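Local coordinates for sensor protein CpxA (Vibrio parahaemolyticus, PDB 3V67) that probably senses periplasmic signals, as the sensor domain of a membrane histidine kinase that is thought to phosphorylate itself with ATP, at residues H16-R19 and I20-R24; N47-G50 and K51-R55; A80-N83 and F84-I88; F60-Y63 and N64-L68. All coordinates share one frame; numbering follows the deposited sequence.

How the contacts relate
All four contacts are local ones within the PAS-fold sensor domain and follow one another along the chain in the order 1, 2, 4, 3. Contacts 3 and 4 touch, their centres about 10 Å apart: V67 of the hairpin packs its CG2 on V85 CG2 of helix 75-87 at 3.8 Å. Contact 1, on helix 14-30, lies on the opposite side of the chain's centre from contact 3, with about 20 Å between the two contact centres. Contact 2, in the loop between helix 37-46 and strand 57-61, has its centre about 19 Å from that of contact 1, and the nearest atoms of the two are about 11 Å apart, yet both meet the second subunit.

Contact 1. Residues H16-R19 and I20-R24; sequences HYQR and IIETR
The Y17 ring carries I21 over one face: CG1 of I21 stands 3.9 Å from the ring centroid and 21° off the normal, a CH-pi contact displaced toward the rim. The R19 guanidinium meets E22 obliquely, its plane only 16° from that of the carboxylate. Both pairs lie on helix 14-30, and Y17 and I21, four residues apart, are also joined by the backbone bond from I21 N to Y17 O (2.9 Å). With chi1 at 173°, Y17 swings its ring away from its own backbone N and along the helix to I21, whose CD1 also reaches the phenol OH at 3.6 Å. R19 and E22 are three residues apart, and NH1 of R19 lies 3.6 Å from OE1 of E22, a long salt bridge. The other carboxylate oxygen, OE2 of E22, is 3.1 Å from OE1 of Q18, two acceptors as modelled, so not a hydrogen bond. The I20 side chain touches A105, V108 and M119 of the sheet, while R19 packs on L133 of the second subunit. The chemistry is thus divided around the helix: Y17 and I20 make apolar contacts with the sheet, and R19 and E22 form a charge pair whose length suggests a modest electrostatic attraction rather than a tight bond.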
loop_
_atom_site.group_PDB
_atom_site.type_symbol
_atom_site.label_atom_id
_atom_site.label_comp_id
_atom_site.label_asym_id
_atom_site.label_seq_id
_atom_site.Cartn_x
_atom_site.Cartn_y
_atom_site.Cartn_z
ATOM N N HIS A 16 3.756 -8.714 1.956
ATOM C CA HIS A 16 4.556 -8.811 0.746
ATOM C C HIS A 16 6.019 -9.056 1.090
ATOM O O HIS A 16 6.648 -9.944 0.520
ATOM C CB HIS A 16 4.403 -7.550 -0.111
ATOM C CG HIS A 16 3.044 -7.391 -0.722
ATOM N ND1 HIS A 16 2.815 -6.613 -1.837
ATOM C CD2 HIS A 16 1.842 -7.908 -0.373
ATOM C CE1 HIS A 16 1.534 -6.660 -2.149
ATOM N NE2 HIS A 16 0.919 -7.439 -1.278
ATOM N N TYR A 17 6.555 -8.278 2.027
ATOM C CA TYR A 17 7.952 -8.428 2.421
ATOM C C TYR A 17 8.231 -9.801 3.031
ATOM O O TYR A 17 9.233 -10.443 2.707
ATOM C CB TYR A 17 8.376 -7.319 3.387
ATOM C CG TYR A 17 9.759 -7.535 3.962
ATOM C CD1 TYR A 17 10.898 -7.248 3.218
ATOM C CD2 TYR A 17 9.928 -8.039 5.245
ATOM C CE1 TYR A 17 12.164 -7.453 3.741
ATOM C CE2 TYR A 17 11.187 -8.246 5.775
ATOM C CZ TYR A 17 12.299 -7.952 5.020
ATOM O OH TYR A 17 13.552 -8.159 5.548
ATOM N N GLN A 18 7.340 -10.239 3.915
ATOM C CA GLN A 18 7.426 -11.562 4.529
ATOM C C GLN A 18 7.431 -12.650 3.459
ATOM O O GLN A 18 8.248 -13.580 3.503
ATOM C CB GLN A 18 6.259 -11.766 5.500
ATOM C CG GLN A 18 5.780 -13.205 5.633
ATOM C CD GLN A 18 6.637 -14.032 6.575
ATOM O OE1 GLN A 18 7.776 -14.371 6.253
ATOM N NE2 GLN A 18 6.090 -14.364 7.745
ATOM N N ARG A 19 6.537 -12.508 2.484
ATOM C CA ARG A 19 6.487 -13.432 1.360
ATOM C C ARG A 19 7.817 -13.465 0.615
ATOM O O ARG A 19 8.373 -14.535 0.388
ATOM C CB ARG A 19 5.361 -13.058 0.400
ATOM C CG ARG A 19 5.341 -13.902 -0.861
ATOM C CD ARG A 19 5.113 -15.374 -0.537
ATOM N NE ARG A 19 3.720 -15.767 -0.730
ATOM C CZ ARG A 19 2.791 -15.736 0.221
ATOM N NH1 ARG A 19 3.100 -15.331 1.445
ATOM N NH2 ARG A 19 1.550 -16.112 -0.055
ATOM N N ILE A 20 8.316 -12.289 0.248
ATOM C CA ILE A 20 9.593 -12.152 -0.450
ATOM C C ILE A 20 10.720 -12.864 0.291
ATOM O O ILE A 20 11.536 -13.562 -0.316
ATOM C CB ILE A 20 9.968 -10.668 -0.633
ATOM C CG1 ILE A 20 9.001 -9.991 -1.606
ATOM C CG2 ILE A 20 11.399 -10.526 -1.129
ATOM C CD1 ILE A 20 9.219 -8.500 -1.743
ATOM N N ILE A 21 10.755 -12.683 1.607
ATOM C CA ILE A 21 11.732 -13.365 2.450
ATOM C C ILE A 21 11.574 -14.878 2.340
ATOM O O ILE A 21 12.559 -15.616 2.217
ATOM C CB ILE A 21 11.587 -12.932 3.922
ATOM C CG1 ILE A 21 12.002 -11.470 4.081
ATOM C CG2 ILE A 21 12.422 -13.818 4.832
ATOM C CD1 ILE A 21 13.402 -11.178 3.569
ATOM N N GLU A 22 10.324 -15.330 2.371
ATOM C CA GLU A 22 10.018 -16.753 2.268
ATOM C C GLU A 22 10.476 -17.379 0.947
ATOM O O GLU A 22 11.080 -18.454 0.946
ATOM C CB GLU A 22 8.526 -17.000 2.502
ATOM C CG GLU A 22 8.090 -16.784 3.945
ATOM C CD GLU A 22 6.584 -16.828 4.118
ATOM O OE1 GLU A 22 5.865 -16.908 3.099
ATOM O OE2 GLU A 22 6.119 -16.782 5.276
ATOM N N THR A 23 10.201 -16.714 -0.173
ATOM C CA THR A 23 10.617 -17.253 -1.467
ATOM C C THR A 23 12.122 -17.112 -1.665
ATOM O O THR A 23 12.728 -17.877 -2.411
ATOM C CB THR A 23 9.878 -16.612 -2.669
ATOM O OG1 THR A 23 10.679 -15.568 -3.234
ATOM C CG2 THR A 23 8.524 -16.064 -2.260
ATOM N N ARG A 24 12.722 -16.128 -1.001
ATOM C CA ARG A 24 14.172 -15.978 -1.022
ATOM C C ARG A 24 14.800 -17.199 -0.362
ATOM O O ARG A 24 15.637 -17.875 -0.961
ATOM C CB ARG A 24 14.594 -14.698 -0.294
ATOM C CG ARG A 24 16.059 -14.288 -0.477
ATOM C CD ARG A 24 16.985 -14.953 0.536
ATOM N NE ARG A 24 16.370 -15.063 1.856
ATOM C CZ ARG A 24 16.449 -14.138 2.808
ATOM N NH1 ARG A 24 17.122 -13.015 2.600
ATOM N NH2 ARG A 24 15.848 -14.336 3.972
#

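Contact 2. Residues N47-G50 and K51-R55; sequences NRAG and KHDPR
The chain doubles back between R48 and R55 without regular secondary structure, G50 being nearly fully extended and D53 N giving G50 O a weak 3.5 Å bond. Two arginines and an aspartate hold this turn. R48 reaches across with its guanidinium to backbone carbonyls: NH1 gives R55 O a 2.6 Å bond that lies in the guanidinium plane but approaches from above the carbonyl plane. The bond from R48 NH2 to D53 O, at 2.8 Å, is more bent, and its acceptor is tilted from the guanidinium plane. The CB of D53 lies over one face of the same guanidinium, 3.2 Å from R48 NH2. With its CG anti to the backbone N (chi1 -163°), D53 directs its carboxylate at the preceding segment, where OD1 accepts from A49 N at 2.8 Å on its anti lone pair, almost straight at 172°. OD2 takes two donors from R55: the backbone N at 3.0 Å and, on the syn lone pair, NE at 2.6 Å. The R55 guanidinium thereby lies against the carboxylate in a salt bridge, with A49 CB at its edge and N47 O over one face. Outside the turn, R73 donates to R48 O, and P54 packs on L132 of the second subunit. The bond from R55 N to D53 OD2 makes an Asx turn, here built into the loop that connects helix 37-46 to strand 57-61 of the PAS fold.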
loop_
_atom_site.group_PDB
_atom_site.type_symbol
_atom_site.label_atom_id
_atom_site.label_comp_id
_atom_site.label_asym_id
_atom_site.label_seq_id
_atom_site.Cartn_x
_atom_site.Cartn_y
_atom_site.Cartn_z
ATOM N N ASN A 47 11.080 -20.644 -15.263
ATOM C CA ASN A 47 9.704 -20.976 -14.909
ATOM C C ASN A 47 8.641 -20.004 -15.428
ATOM O O ASN A 47 7.445 -20.252 -15.272
ATOM C CB ASN A 47 9.559 -21.197 -13.402
ATOM C CG ASN A 47 9.620 -22.666 -13.023
ATOM O OD1 ASN A 47 9.334 -23.540 -13.843
ATOM N ND2 ASN A 47 9.990 -22.946 -11.779
ATOM N N ARG A 48 9.073 -18.910 -16.050
ATOM C CA ARG A 48 8.135 -17.964 -16.657
ATOM C C ARG A 48 7.744 -18.396 -18.065
ATOM O O ARG A 48 8.603 -18.731 -18.882
ATOM C CB ARG A 48 8.719 -16.556 -16.688
ATOM C CG ARG A 48 8.771 -15.887 -15.334
ATOM C CD ARG A 48 9.219 -14.450 -15.469
ATOM N NE ARG A 48 8.252 -13.645 -16.206
ATOM C CZ ARG A 48 7.155 -13.132 -15.660
ATOM N NH1 ARG A 48 6.895 -13.355 -14.382
ATOM N NH2 ARG A 48 6.321 -12.402 -16.388
ATOM N N ALA A 49 6.445 -18.374 -18.345
ATOM C CA ALA A 49 5.915 -18.943 -19.579
ATOM C C ALA A 49 5.936 -17.958 -20.744
ATOM O O ALA A 49 5.779 -18.349 -21.899
ATOM C CB ALA A 49 4.513 -19.467 -19.351
ATOM N N GLY A 50 6.131 -16.682 -20.438
ATOM C CA GLY A 50 6.144 -15.663 -21.468
ATOM C C GLY A 50 6.255 -14.285 -20.864
ATOM O O GLY A 50 6.419 -14.145 -19.654
ATOM N N LYS A 51 6.166 -13.263 -21.707
ATOM C CA LYS A 51 6.300 -11.890 -21.239
ATOM C C LYS A 51 5.018 -11.407 -20.565
ATOM O O LYS A 51 5.063 -10.632 -19.613
ATOM C CB LYS A 51 6.707 -10.957 -22.387
ATOM C CG LYS A 51 5.654 -10.779 -23.458
ATOM C CD LYS A 51 6.200 -10.063 -24.677
ATOM C CE LYS A 51 5.063 -9.662 -25.603
ATOM N NZ LYS A 51 5.405 -9.842 -27.040
ATOM N N HIS A 52 3.874 -11.885 -21.046
ATOM C CA HIS A 52 2.590 -11.502 -20.470
ATOM C C HIS A 52 2.262 -12.322 -19.222
ATOM O O HIS A 52 1.178 -12.197 -18.651
ATOM C CB HIS A 52 1.477 -11.631 -21.512
ATOM C CG HIS A 52 1.583 -10.643 -22.632
ATOM N ND1 HIS A 52 2.065 -9.365 -22.454
ATOM C CD2 HIS A 52 1.272 -10.746 -23.947
ATOM C CE1 HIS A 52 2.044 -8.722 -23.606
ATOM N NE2 HIS A 52 1.566 -9.540 -24.530
ATOM N N ASP A 53 3.210 -13.157 -18.806
ATOM C CA ASP A 53 3.067 -13.973 -17.603
ATOM C C ASP A 53 2.774 -13.092 -16.390
ATOM O O ASP A 53 3.596 -12.257 -16.014
ATOM C CB ASP A 53 4.346 -14.783 -17.374
ATOM C CG ASP A 53 4.150 -15.938 -16.417
ATOM O OD1 ASP A 53 4.750 -17.003 -16.661
ATOM O OD2 ASP A 53 3.411 -15.789 -15.421
ATOM N N PRO A 54 1.593 -13.278 -15.775
ATOM C CA PRO A 54 1.124 -12.451 -14.657
ATOM C C PRO A 54 1.907 -12.688 -13.369
ATOM O O PRO A 54 1.877 -11.841 -12.474
ATOM C CB PRO A 54 -0.323 -12.910 -14.476
ATOM C CG PRO A 54 -0.326 -14.315 -14.962
ATOM C CD PRO A 54 0.619 -14.328 -16.126
ATOM N N ARG A 55 2.593 -13.822 -13.280
ATOM C CA ARG A 55 3.352 -14.172 -12.084
ATOM C C ARG A 55 4.444 -13.151 -11.780
ATOM O O ARG A 55 5.015 -12.562 -12.701
ATOM C CB ARG A 55 3.963 -15.565 -12.240
ATOM C CG ARG A 55 2.950 -16.686 -12.141
ATOM C CD ARG A 55 3.523 -17.993 -12.639
ATOM N NE ARG A 55 3.550 -18.074 -14.094
ATOM C CZ ARG A 55 3.926 -19.152 -14.772
ATOM N NH1 ARG A 55 4.312 -20.243 -14.127
ATOM N NH2 ARG A 55 3.919 -19.139 -16.098
HETATM O O HOH W 1 6.553 -22.538 -15.343
#

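Contact 3. Residues A80-N83 and F84-I88; sequences AMQN and FVTSI
The last turns of helix 75-87 bring M81 against V85 and N83 against S87, the first pair apolar and the second polar. SD of M81 lies 3.7 Å from CG2 of V85, the two side chains crossing at a slant. M81 has its CG anti to the backbone N (chi1 174°) and then bends at chi2, which carries the sulfur along the helix to the valine one turn on; the bend at chi3 only turns CE. V85 keeps CG2 beside its own backbone N, and this methyl also lies 3.3 Å from M81 O. The same carbonyl accepts the 2.9 Å bond from V85 N. F84 N similarly bonds to A80 O, and T86 N to Q82 O at 3.0 Å with an angle of 166° at the hydrogen, so the i to i+4 pattern is regular up to this point. In the PAS fold this helix covers one face of the antiparallel sheet: A80, M81 and F84 touch I104, and M81 and V85 touch Y120. Toward the C-terminal end, side-chain hydroxyls join the backbone carbonyls. S87 OG is modelled 2.4 Å from N83 O, a very short hydrogen bond whose exact length is doubtful. T86 OG1 stands 3.1 Å from Q82 O and equally 3.1 Å from N83 O, and which of the two receives its proton is not settled. OD1 of N83 approaches S87 OG to 3.2 Å, but its hydrogen-bond partner is the hydroxyl of Y99 on strand 95-99, tying the helix to the sheet.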
loop_
_atom_site.group_PDB
_atom_site.type_symbol
_atom_site.label_atom_id
_atom_site.label_comp_id
_atom_site.label_asym_id
_atom_site.label_seq_id
_atom_site.Cartn_x
_atom_site.Cartn_y
_atom_site.Cartn_z
ATOM N N ALA A 80 13.000 -0.992 -16.061
ATOM C CA ALA A 80 12.499 -0.662 -14.734
ATOM C C ALA A 80 13.419 -1.216 -13.651
ATOM O O ALA A 80 13.753 -0.512 -12.697
ATOM C CB ALA A 80 11.082 -1.195 -14.556
ATOM N N MET A 81 13.836 -2.471 -13.807
ATOM C CA MET A 81 14.729 -3.094 -12.831
ATOM C C MET A 81 16.070 -2.378 -12.735
ATOM O O MET A 81 16.542 -2.094 -11.635
ATOM C CB MET A 81 14.949 -4.577 -13.136
ATOM C CG MET A 81 15.986 -5.237 -12.229
ATOM S SD MET A 81 15.704 -4.969 -10.461
ATOM C CE MET A 81 14.042 -5.586 -10.274
ATOM N N GLN A 82 16.680 -2.093 -13.882
ATOM C CA GLN A 82 17.957 -1.383 -13.895
ATOM C C GLN A 82 17.845 -0.044 -13.178
ATOM O O GLN A 82 18.663 0.285 -12.301
ATOM C CB GLN A 82 18.445 -1.173 -15.328
ATOM C CG GLN A 82 19.621 -0.212 -15.455
ATOM C CD GLN A 82 20.939 -0.800 -14.970
ATOM O OE1 GLN A 82 20.978 -1.880 -14.381
ATOM N NE2 GLN A 82 22.029 -0.086 -15.227
ATOM N N ASN A 83 16.820 0.718 -13.551
ATOM C CA ASN A 83 16.560 1.992 -12.898
ATOM C C ASN A 83 16.427 1.833 -11.387
ATOM O O ASN A 83 17.008 2.606 -10.628
ATOM C CB ASN A 83 15.307 2.652 -13.470
ATOM C CG ASN A 83 15.040 4.013 -12.858
ATOM O OD1 ASN A 83 14.383 4.122 -11.824
ATOM N ND2 ASN A 83 15.558 5.059 -13.491
ATOM N N PHE A 84 15.674 0.820 -10.961
ATOM C CA PHE A 84 15.479 0.556 -9.538
ATOM C C PHE A 84 16.803 0.310 -8.833
ATOM O O PHE A 84 17.073 0.891 -7.780
ATOM C CB PHE A 84 14.547 -0.641 -9.321
ATOM C CG PHE A 84 14.196 -0.881 -7.878
ATOM C CD1 PHE A 84 13.112 -0.242 -7.301
ATOM C CD2 PHE A 84 14.952 -1.745 -7.099
ATOM C CE1 PHE A 84 12.787 -0.458 -5.974
ATOM C CE2 PHE A 84 14.631 -1.963 -5.774
ATOM C CZ PHE A 84 13.546 -1.318 -5.211
ATOM N N VAL A 85 17.624 -0.555 -9.421
ATOM C CA VAL A 85 18.916 -0.907 -8.845
ATOM C C VAL A 85 19.805 0.321 -8.685
ATOM O O VAL A 85 20.424 0.513 -7.634
ATOM C CB VAL A 85 19.644 -1.969 -9.691
ATOM C CG1 VAL A 85 21.079 -2.146 -9.215
ATOM C CG2 VAL A 85 18.892 -3.290 -9.646
ATOM N N THR A 86 19.861 1.161 -9.713
ATOM C CA THR A 86 20.682 2.367 -9.619
ATOM C C THR A 86 20.028 3.470 -8.779
ATOM O O THR A 86 20.666 4.475 -8.464
ATOM C CB THR A 86 21.064 2.919 -11.010
ATOM O OG1 THR A 86 19.885 3.071 -11.810
ATOM C CG2 THR A 86 22.030 1.974 -11.710
ATOM N N SER A 87 18.763 3.276 -8.412
ATOM C CA SER A 87 18.030 4.265 -7.621
ATOM C C SER A 87 18.067 3.988 -6.118
ATOM O O SER A 87 17.599 4.806 -5.326
ATOM C CB SER A 87 16.570 4.345 -8.074
ATOM O OG SER A 87 16.471 4.617 -9.459
ATOM N N ILE A 88 18.607 2.836 -5.730
ATOM C CA ILE A 88 18.625 2.442 -4.323
ATOM C C ILE A 88 19.433 3.422 -3.483
ATOM O O ILE A 88 20.558 3.770 -3.834
ATOM C CB ILE A 88 19.218 1.035 -4.124
ATOM C CG1 ILE A 88 18.442 -0.003 -4.933
ATOM C CG2 ILE A 88 19.212 0.659 -2.648
ATOM C CD1 ILE A 88 19.093 -1.370 -4.931
#

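Contact 4. Residues F60-Y63 and N64-L68; sequences FSDY and NGNVL
D62 holds its CG between the backbone N and the carbonyl carbon (chi1 53°), while N66 has its CG beside the backbone N; together these torsions set the carboxylate inside the turn with the amide against it. The two flat groups are almost perpendicular, 89° apart. ND2 of N66 gives OD2 of D62 a 2.9 Å bond on the syn lone pair, nearly straight at 172°, and the oxygen lies in the amide plane of N66. OD1 of D62 is gripped by two backbone amides from opposite faces of the carboxylate plane: N64 N at 2.7 Å and N66 N at 3.1 Å. Three good bonds thus fix the rotation of the carboxylate, and the clustered N-H groups would probably favour its charged form. In return, D62 N donates to N66 O at 3.1 Å, so this pair of residues is joined through both backbone and side chain. G65 takes up a left-handed conformation at the turn, and a water donates to D62 O and is weakly bonded by G65 N. Toward the strands, L68 N donates to F60 O at 2.8 Å, and S61 faces V67 as an antiparallel non-hydrogen-bonded pair. S61 OG bonds to Y120 OH on the neighbouring strand, and the side chain of V67 packs on helix 75-87. The arrangement is a beta hairpin whose connection is organised by an aspartate accepting backbone N-H groups, and it places the short, weakly bonded strand 67-68 at the outside of this chain's PAS-fold sheet, beside strand 57-61.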
loop_
_atom_site.group_PDB
_atom_site.type_symbol
_atom_site.label_atom_id
_atom_site.label_comp_id
_atom_site.label_asym_id
_atom_site.label_seq_id
_atom_site.Cartn_x
_atom_site.Cartn_y
_atom_site.Cartn_z
ATOM N N PHE A 60 17.729 -10.338 -10.126
ATOM C CA PHE A 60 18.915 -10.409 -9.290
ATOM C C PHE A 60 19.895 -9.304 -9.643
ATOM O O PHE A 60 19.893 -8.799 -10.761
ATOM C CB PHE A 60 19.598 -11.770 -9.438
ATOM C CG PHE A 60 18.770 -12.918 -8.937
ATOM C CD1 PHE A 60 18.696 -13.191 -7.583
ATOM C CD2 PHE A 60 18.063 -13.722 -9.819
ATOM C CE1 PHE A 60 17.931 -14.242 -7.113
ATOM C CE2 PHE A 60 17.303 -14.776 -9.358
ATOM C CZ PHE A 60 17.237 -15.037 -8.001
ATOM N N SER A 61 20.729 -8.931 -8.680
ATOM C CA SER A 61 21.834 -8.023 -8.937
ATOM C C SER A 61 22.970 -8.357 -7.988
ATOM O O SER A 61 22.795 -9.152 -7.065
ATOM C CB SER A 61 21.408 -6.568 -8.746
ATOM O OG SER A 61 21.490 -6.185 -7.380
ATOM N N ASP A 62 24.138 -7.771 -8.222
ATOM C CA ASP A 62 25.241 -7.930 -7.284
ATOM C C ASP A 62 25.293 -6.728 -6.349
ATOM O O ASP A 62 24.353 -5.935 -6.299
ATOM C CB ASP A 62 26.581 -8.142 -8.008
ATOM C CG ASP A 62 26.883 -7.063 -9.035
ATOM O OD1 ASP A 62 26.508 -5.891 -8.820
ATOM O OD2 ASP A 62 27.507 -7.392 -10.067
ATOM N N TYR A 63 26.391 -6.596 -5.612
ATOM C CA TYR A 63 26.587 -5.445 -4.742
ATOM C C TYR A 63 27.430 -4.376 -5.424
ATOM O O TYR A 63 28.087 -3.578 -4.757
ATOM C CB TYR A 63 27.250 -5.867 -3.434
ATOM C CG TYR A 63 26.343 -6.620 -2.490
ATOM C CD1 TYR A 63 25.602 -5.951 -1.528
ATOM C CD2 TYR A 63 26.231 -8.002 -2.559
ATOM C CE1 TYR A 63 24.773 -6.638 -0.659
ATOM C CE2 TYR A 63 25.408 -8.698 -1.694
ATOM C CZ TYR A 63 24.682 -8.012 -0.748
ATOM O OH TYR A 63 23.864 -8.705 0.109
ATOM N N ASN A 64 27.410 -4.368 -6.754
ATOM C CA ASN A 64 28.158 -3.384 -7.528
ATOM C C ASN A 64 27.290 -2.658 -8.551
ATOM O O ASN A 64 27.803 -1.968 -9.434
ATOM C CB ASN A 64 29.355 -4.037 -8.226
ATOM C CG ASN A 64 30.466 -4.399 -7.263
ATOM O OD1 ASN A 64 30.771 -3.646 -6.338
ATOM N ND2 ASN A 64 31.073 -5.562 -7.470
ATOM N N GLY A 65 25.976 -2.832 -8.440
ATOM C CA GLY A 65 25.036 -2.107 -9.275
ATOM C C GLY A 65 24.693 -2.748 -10.607
ATOM O O GLY A 65 24.147 -2.089 -11.491
ATOM N N ASN A 66 24.997 -4.033 -10.759
ATOM C CA ASN A 66 24.742 -4.709 -12.028
ATOM C C ASN A 66 23.598 -5.719 -11.943
ATOM O O ASN A 66 23.611 -6.604 -11.093
ATOM C CB ASN A 66 26.020 -5.382 -12.538
ATOM C CG ASN A 66 27.255 -4.520 -12.333
ATOM O OD1 ASN A 66 27.454 -3.517 -13.021
ATOM N ND2 ASN A 66 28.094 -4.910 -11.380
ATOM N N VAL A 67 22.608 -5.576 -12.822
ATOM C CA VAL A 67 21.496 -6.521 -12.895
ATOM C C VAL A 67 21.954 -7.822 -13.553
ATOM O O VAL A 67 22.600 -7.800 -14.598
ATOM C CB VAL A 67 20.302 -5.936 -13.693
ATOM C CG1 VAL A 67 19.177 -6.956 -13.810
ATOM C CG2 VAL A 67 19.795 -4.661 -13.040
ATOM N N LEU A 68 21.621 -8.953 -12.936
ATOM C CA LEU A 68 22.019 -10.255 -13.459
ATOM C C LEU A 68 20.814 -11.025 -13.966
ATOM O O LEU A 68 19.953 -11.425 -13.188
ATOM C CB LEU A 68 22.712 -11.077 -12.379
ATOM C CG LEU A 68 23.854 -10.392 -11.640
ATOM C CD1 LEU A 68 24.461 -11.333 -10.611
ATOM C CD2 LEU A 68 24.907 -9.906 -12.621
HETATM O O HOH W 2 17.181 -11.375 -12.996
HETATM O O HOH W 3 23.773 -3.253 -6.580
#